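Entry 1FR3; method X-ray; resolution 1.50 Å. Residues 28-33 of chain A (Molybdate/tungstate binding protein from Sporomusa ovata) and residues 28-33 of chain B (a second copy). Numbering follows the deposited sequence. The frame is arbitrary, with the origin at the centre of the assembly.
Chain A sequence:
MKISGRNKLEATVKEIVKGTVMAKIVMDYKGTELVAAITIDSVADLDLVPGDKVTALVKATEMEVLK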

# COMPACT_ATOMS: atom_id res chain seq x y z
N ASP A 28 -4.39 21.34 1.66
CA ASP A 28 -4.08 21.95 2.95
C ASP A 28 -4.97 21.28 4.00
O ASP A 28 -6.17 21.15 3.79
CB ASP A 28 -4.33 23.46 2.99
CG ASP A 28 -4.03 24.01 4.37
OD1 ASP A 28 -4.99 24.28 5.12
OD2 ASP A 28 -2.83 24.16 4.71
N TYR A 29 -4.34 20.86 5.09
CA TYR A 29 -5.08 20.31 6.21
C TYR A 29 -4.70 21.10 7.47
O TYR A 29 -3.65 20.84 8.06
CB TYR A 29 -4.81 18.82 6.44
CG TYR A 29 -5.67 18.32 7.60
CD1 TYR A 29 -7.05 18.26 7.44
CD2 TYR A 29 -5.11 17.95 8.80
CE1 TYR A 29 -7.85 17.82 8.48
CE2 TYR A 29 -5.90 17.51 9.85
CZ TYR A 29 -7.27 17.45 9.67
OH TYR A 29 -8.07 17.02 10.71
N LYS A 30 -5.55 22.05 7.85
CA LYS A 30 -5.29 22.85 9.05
C LYS A 30 -3.88 23.41 9.08
O LYS A 30 -3.26 23.51 10.14
CB LYS A 30 -5.57 21.99 10.30
CG LYS A 30 -6.98 21.43 10.37
CD LYS A 30 -7.20 20.58 11.62
CE LYS A 30 -8.65 20.11 11.68
NZ LYS A 30 -8.85 19.09 12.75
N GLY A 31 -3.37 23.82 7.92
CA GLY A 31 -2.04 24.40 7.84
C GLY A 31 -0.95 23.44 7.39
O GLY A 31 0.17 23.88 7.12
N THR A 32 -1.23 22.14 7.35
CA THR A 32 -0.23 21.17 6.91
C THR A 32 -0.48 20.84 5.44
O THR A 32 -1.63 20.67 5.06
CB THR A 32 -0.28 19.87 7.72
OG1 THR A 32 0.11 20.10 9.08
CG2 THR A 32 0.68 18.82 7.16
N GLU A 33 0.60 20.76 4.66
CA GLU A 33 0.44 20.40 3.25
C GLU A 33 0.38 18.87 3.12
O GLU A 33 1.21 18.17 3.69
CB GLU A 33 1.60 20.94 2.42
CG GLU A 33 1.39 20.65 0.93
CD GLU A 33 2.33 21.48 0.06
OE1 GLU A 33 2.02 22.66 -0.12
OE2 GLU A 33 3.33 20.90 -0.41
N ASP B 28 -3.69 11.48 18.16
CA ASP B 28 -4.39 12.74 17.97
C ASP B 28 -3.53 13.57 17.01
O ASP B 28 -2.33 13.75 17.25
CB ASP B 28 -4.58 13.55 19.25
CG ASP B 28 -5.30 14.85 18.94
OD1 ASP B 28 -4.63 15.88 18.72
OD2 ASP B 28 -6.55 14.88 18.86
N TYR B 29 -4.15 14.06 15.94
CA TYR B 29 -3.46 14.87 14.95
C TYR B 29 -4.27 16.14 14.71
O TYR B 29 -5.30 16.10 14.04
CB TYR B 29 -3.28 14.10 13.64
CG TYR B 29 -2.68 14.94 12.54
CD1 TYR B 29 -1.50 15.65 12.74
CD2 TYR B 29 -3.30 15.03 11.30
CE1 TYR B 29 -0.96 16.43 11.74
CE2 TYR B 29 -2.76 15.81 10.29
CZ TYR B 29 -1.59 16.51 10.52
OH TYR B 29 -1.05 17.27 9.52
N LYS B 30 -3.80 17.26 15.26
CA LYS B 30 -4.50 18.53 15.10
C LYS B 30 -5.99 18.42 15.39
O LYS B 30 -6.81 19.02 14.71
CB LYS B 30 -4.22 19.16 13.73
CG LYS B 30 -2.75 19.50 13.51
CD LYS B 30 -2.55 20.36 12.27
CE LYS B 30 -1.12 20.85 12.16
NZ LYS B 30 -0.94 21.76 10.98
N GLY B 31 -6.34 17.67 16.43
CA GLY B 31 -7.72 17.53 16.86
C GLY B 31 -8.51 16.43 16.19
O GLY B 31 -9.71 16.30 16.44
N THR B 32 -7.89 15.66 15.31
CA THR B 32 -8.56 14.57 14.60
C THR B 32 -7.87 13.25 14.94
O THR B 32 -6.64 13.20 15.02
CB THR B 32 -8.54 14.82 13.09
OG1 THR B 32 -9.36 15.97 12.83
CG2 THR B 32 -9.07 13.65 12.28
N GLU B 33 -8.64 12.19 15.13
CA GLU B 33 -8.04 10.91 15.49
C GLU B 33 -7.49 10.14 14.29
O GLU B 33 -8.17 10.01 13.28
CB GLU B 33 -9.09 10.05 16.21
CG GLU B 33 -8.53 8.72 16.69
CD GLU B 33 -9.52 8.09 17.67
OE1 GLU B 33 -10.26 7.18 17.24
OE2 GLU B 33 -9.54 8.56 18.82

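Tight β-hairpin turns leave backbone carbonyls without partners inside the hairpin, and a second copy of the same turn can satisfy them. The molybdate/tungstate binding protein of Sporomusa ovata offers a compact example, in which residues 28-33 of two chains meet turn to turn.

Each hairpin is first fixed by its own backbone. A type I' turn runs from Tyr A29 to Thr A32 and from Tyr B29 to Thr B32, closed in each chain by a pair of hydrogen bonds; in chain A, Tyr A29 N reaches Thr A32 O at 2.7 Å and Thr A32 N returns to Tyr A29 O at 2.8 Å. Gly A31 and Gly B31 have phi/psi of 99/-12 and 87/3, angles at which a CB would be jammed against the preceding carbonyl oxygen. The Asp A28 side chain braces the turn, Gly A31 N donating to Asp A28 OD1 at 3.3 Å; the matching bond in chain B is weak.

The polar contacts between chains centre on an exchange of lysines. Lys A30 NZ donates to Lys B30 O at 2.8 Å, and Lys B30 NZ to Lys A30 O at 3.0 Å. The extended side chains, t from chi2 onward, carry each ammonium group across to the opposing turn, where a backbone carbonyl accepts a hydrogen bond from it; no acid from either stretch takes part.

Hydroxyls extend this network less evenly. Thr B32 OG1 donates to Tyr A29 OH at 2.7 Å, near the plane of the ring, and that same Tyr A29 OH accepts from Lys A30 NZ at 3.0 Å. On the other side of the exchange, Lys B30 NZ bonds directly to Thr A32 OG1 at 2.7 Å.

Aromatic packing completes the contact. The tyrosine rings are near parallel, at 27°, but slid apart with centroids 5.6 Å from each other, so they barely overlap, meeting instead where Tyr A29 CD2 approaches Tyr B29 CE2 at 3.5 Å.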